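Local coordinates for protein hemoglobin subunit alpha (Isurus oxyrinchus, PDB 3MKB) that binds haem and, paired with beta subunits in a tetrameric haemoglobin, carries oxygen in the blood of the shortfin mako shark, at the interface of chains A and B. Numbering follows the deposited sequence. Chains: chain A, Hemoglobin subunit alpha; chain B, Hemoglobin subunit beta.

The interface of chains A and B. Residues chain A 107, 110, 116, 121; chain B 30, 102, 105-106.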
ATOM      1  N   VAL A 107      -1.496  17.221   3.105  1.00 27.87           N
ATOM      2  CA  VAL A 107      -0.839  18.191   2.203  1.00 27.34           C
ATOM      3  C   VAL A 107      -1.593  19.521   2.041  1.00 26.01           C
ATOM      4  O   VAL A 107      -1.001  20.596   2.009  1.00 26.54           O
ATOM      5  CB  VAL A 107      -0.514  17.553   0.850  1.00 27.78           C
ATOM      6  CG1 VAL A 107      -0.148  18.682  -0.219  1.00 28.16           C
ATOM      7  CG2 VAL A 107       0.536  16.467   1.064  1.00 23.63           C
ATOM      8  N   ALA A 110      -0.882  21.610   5.051  1.00 26.91           N
ATOM      9  CA  ALA A 110       0.474  22.100   4.985  1.00 27.77           C
ATOM     10  C   ALA A 110       0.525  23.307   4.091  1.00 28.90           C
ATOM     11  O   ALA A 110       1.355  24.189   4.305  1.00 29.09           O
ATOM     12  CB  ALA A 110       1.420  21.005   4.434  1.00 25.61           C
ATOM     13  N   PHE A 116       2.305  24.051  10.804  1.00 34.99           N
ATOM     14  CA  PHE A 116       2.066  22.619  10.521  1.00 33.87           C
ATOM     15  C   PHE A 116       3.452  22.080  10.841  1.00 33.11           C
ATOM     16  O   PHE A 116       4.345  21.922  10.001  1.00 32.66           O
ATOM     17  CB  PHE A 116       1.577  22.383   9.071  1.00 33.63           C
ATOM     18  CG  PHE A 116       1.023  20.993   8.832  1.00 32.54           C
ATOM     19  CD1 PHE A 116      -0.208  20.608   9.365  1.00 30.90           C
ATOM     20  CD2 PHE A 116       1.708  20.085   8.040  1.00 30.89           C
ATOM     21  CE1 PHE A 116      -0.717  19.323   9.102  1.00 28.65           C
ATOM     22  CE2 PHE A 116       1.204  18.786   7.806  1.00 28.13           C
ATOM     23  CZ  PHE A 116      -0.020  18.424   8.340  1.00 31.29           C
ATOM     24  N   HIS A 121       1.203  17.646  12.529  1.00 32.08           N
ATOM     25  CA  HIS A 121       1.026  16.665  11.463  1.00 30.89           C
ATOM     26  C   HIS A 121       0.854  15.254  12.035  1.00 30.14           C
ATOM     27  O   HIS A 121      -0.028  14.487  11.606  1.00 28.61           O
ATOM     28  CB  HIS A 121       2.296  16.803  10.601  1.00 31.08           C
ATOM     29  CG  HIS A 121       2.398  15.835   9.467  1.00 31.14           C
ATOM     30  ND1 HIS A 121       3.448  15.883   8.582  1.00 30.03           N
ATOM     31  CD2 HIS A 121       1.620  14.796   9.077  1.00 32.06           C
ATOM     32  CE1 HIS A 121       3.333  14.896   7.708  1.00 32.31           C
ATOM     33  NE2 HIS A 121       2.234  14.222   7.989  1.00 30.55           N
TER
ATOM     34  N   ARG B  30      10.774  15.753  10.134  1.00 32.70           N
ATOM     35  CA  ARG B  30       9.380  15.431  10.085  1.00 31.41           C
ATOM     36  C   ARG B  30       9.120  13.955  10.004  1.00 32.63           C
ATOM     37  O   ARG B  30       8.252  13.413  10.735  1.00 32.67           O
ATOM     38  CB  ARG B  30       8.714  16.144   8.888  1.00 32.04           C
ATOM     39  CG  ARG B  30       7.186  15.881   8.737  1.00 28.60           C
ATOM     40  CD  ARG B  30       6.616  16.758   7.540  1.00 31.20           C
ATOM     41  NE  ARG B  30       6.879  18.173   7.781  1.00 30.01           N
ATOM     42  CZ  ARG B  30       6.069  18.977   8.476  1.00 32.39           C
ATOM     43  NH1 ARG B  30       4.930  18.506   8.983  1.00 35.28           N
ATOM     44  NH2 ARG B  30       6.397  20.255   8.667  1.00 30.17           N
ATOM     45  N   VAL B 102       5.468  17.430   1.786  1.00 26.27           N
ATOM     46  CA  VAL B 102       4.863  18.283   2.832  1.00 26.49           C
ATOM     47  C   VAL B 102       5.717  19.559   3.003  1.00 26.43           C
ATOM     48  O   VAL B 102       5.150  20.627   3.178  1.00 26.27           O
ATOM     49  CB  VAL B 102       4.641  17.522   4.141  1.00 26.58           C
ATOM     50  CG1 VAL B 102       4.297  18.500   5.360  1.00 28.00           C
ATOM     51  CG2 VAL B 102       3.490  16.524   3.951  1.00 26.22           C
ATOM     52  N   ALA B 105       5.069  21.934   0.055  1.00 24.89           N
ATOM     53  CA  ALA B 105       3.768  22.567   0.336  1.00 26.15           C
ATOM     54  C   ALA B 105       3.902  23.786   1.281  1.00 26.56           C
ATOM     55  O   ALA B 105       3.345  24.863   1.053  1.00 28.72           O
ATOM     56  CB  ALA B 105       2.775  21.495   0.913  1.00 23.93           C
ATOM     57  N   HIS B 106       4.670  23.610   2.341  1.00 27.77           N
ATOM     58  CA  HIS B 106       4.921  24.634   3.347  1.00 28.92           C
ATOM     59  C   HIS B 106       5.688  25.819   2.716  1.00 28.92           C
ATOM     60  O   HIS B 106       5.503  26.962   3.102  1.00 29.93           O
ATOM     61  CB  HIS B 106       5.665  23.999   4.575  1.00 29.66           C
ATOM     62  CG  HIS B 106       4.859  24.063   5.859  1.00 35.08           C
ATOM     63  ND1 HIS B 106       5.427  24.076   7.115  1.00 36.51           N
ATOM     64  CD2 HIS B 106       3.538  24.276   6.050  1.00 37.17           C
ATOM     65  CE1 HIS B 106       4.480  24.195   8.020  1.00 42.88           C
ATOM     66  NE2 HIS B 106       3.317  24.315   7.395  1.00 42.24           N
TER
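A:Ala110 and B:Ala105 meet methyl to methyl at the apolar centre of the alpha1-beta1 packing contact of this haemoglobin tetramer, their CB atoms 3.8 Å apart. Both sit on the G helices of the globin family, 97-112 in chain A and 93-108 in chain B. The fork of B:Val102 extends this centre in two directions: CG1 lies 3.9 Å from CB of A:Ala110 and also reaches the ring edge of A:Phe116, in the plane of that ring, whereas CG2 points toward CE1 of A:His121 and CG2 of A:Val107. This split follows from the first torsion, which sets CG1 anti to the backbone N and CG2 beside it.

The phenyl ring of A:Phe116, in the turn between the G and H helices, is sandwiched within its own subunit, with the backbone N of A:Ala110 above the centre of one face and that of A:His121 toward the rim of the other. It presents its CD2/CE2 edge to CG1 of B:Val102, while its CB packs 3.6 Å from CE1 of B:His106. The guanidinium of B:Arg30 lies alongside the same ring edge, its plane almost parallel to the ring (6°) but displaced, without overlap of faces.

At the polar rim, B:Arg30, from the B helix (20-34), spans two segments of chain A. Its NH2 donates to the backbone O of A:Phe116 over 3.0 Å in an almost straight bond, 170° at the hydrogen, with the acceptor in the guanidinium plane. NH1 donates over 3.0 Å to ND1 of A:His121, on the H helix (118-135); NH1 lies close to the imidazole plane, and this bond is a little more bent than the one from NH2. Accepting it would favour a lone pair, rather than a proton, on ND1. A bend at chi3 (-58°) turns the arginine tip toward both acceptors, while CG1 of B:Val102 lies over the rim of one guanidinium face, 3.4 Å above its plane. Two differently oriented acceptors thus fix the rotation of the planar group. Farther along the rim, the imidazole edge of B:His106 faces the carbonyls of A:Ala110 and A:Phe116, but no hydrogen bond is assigned and the ring orientation is doubtful.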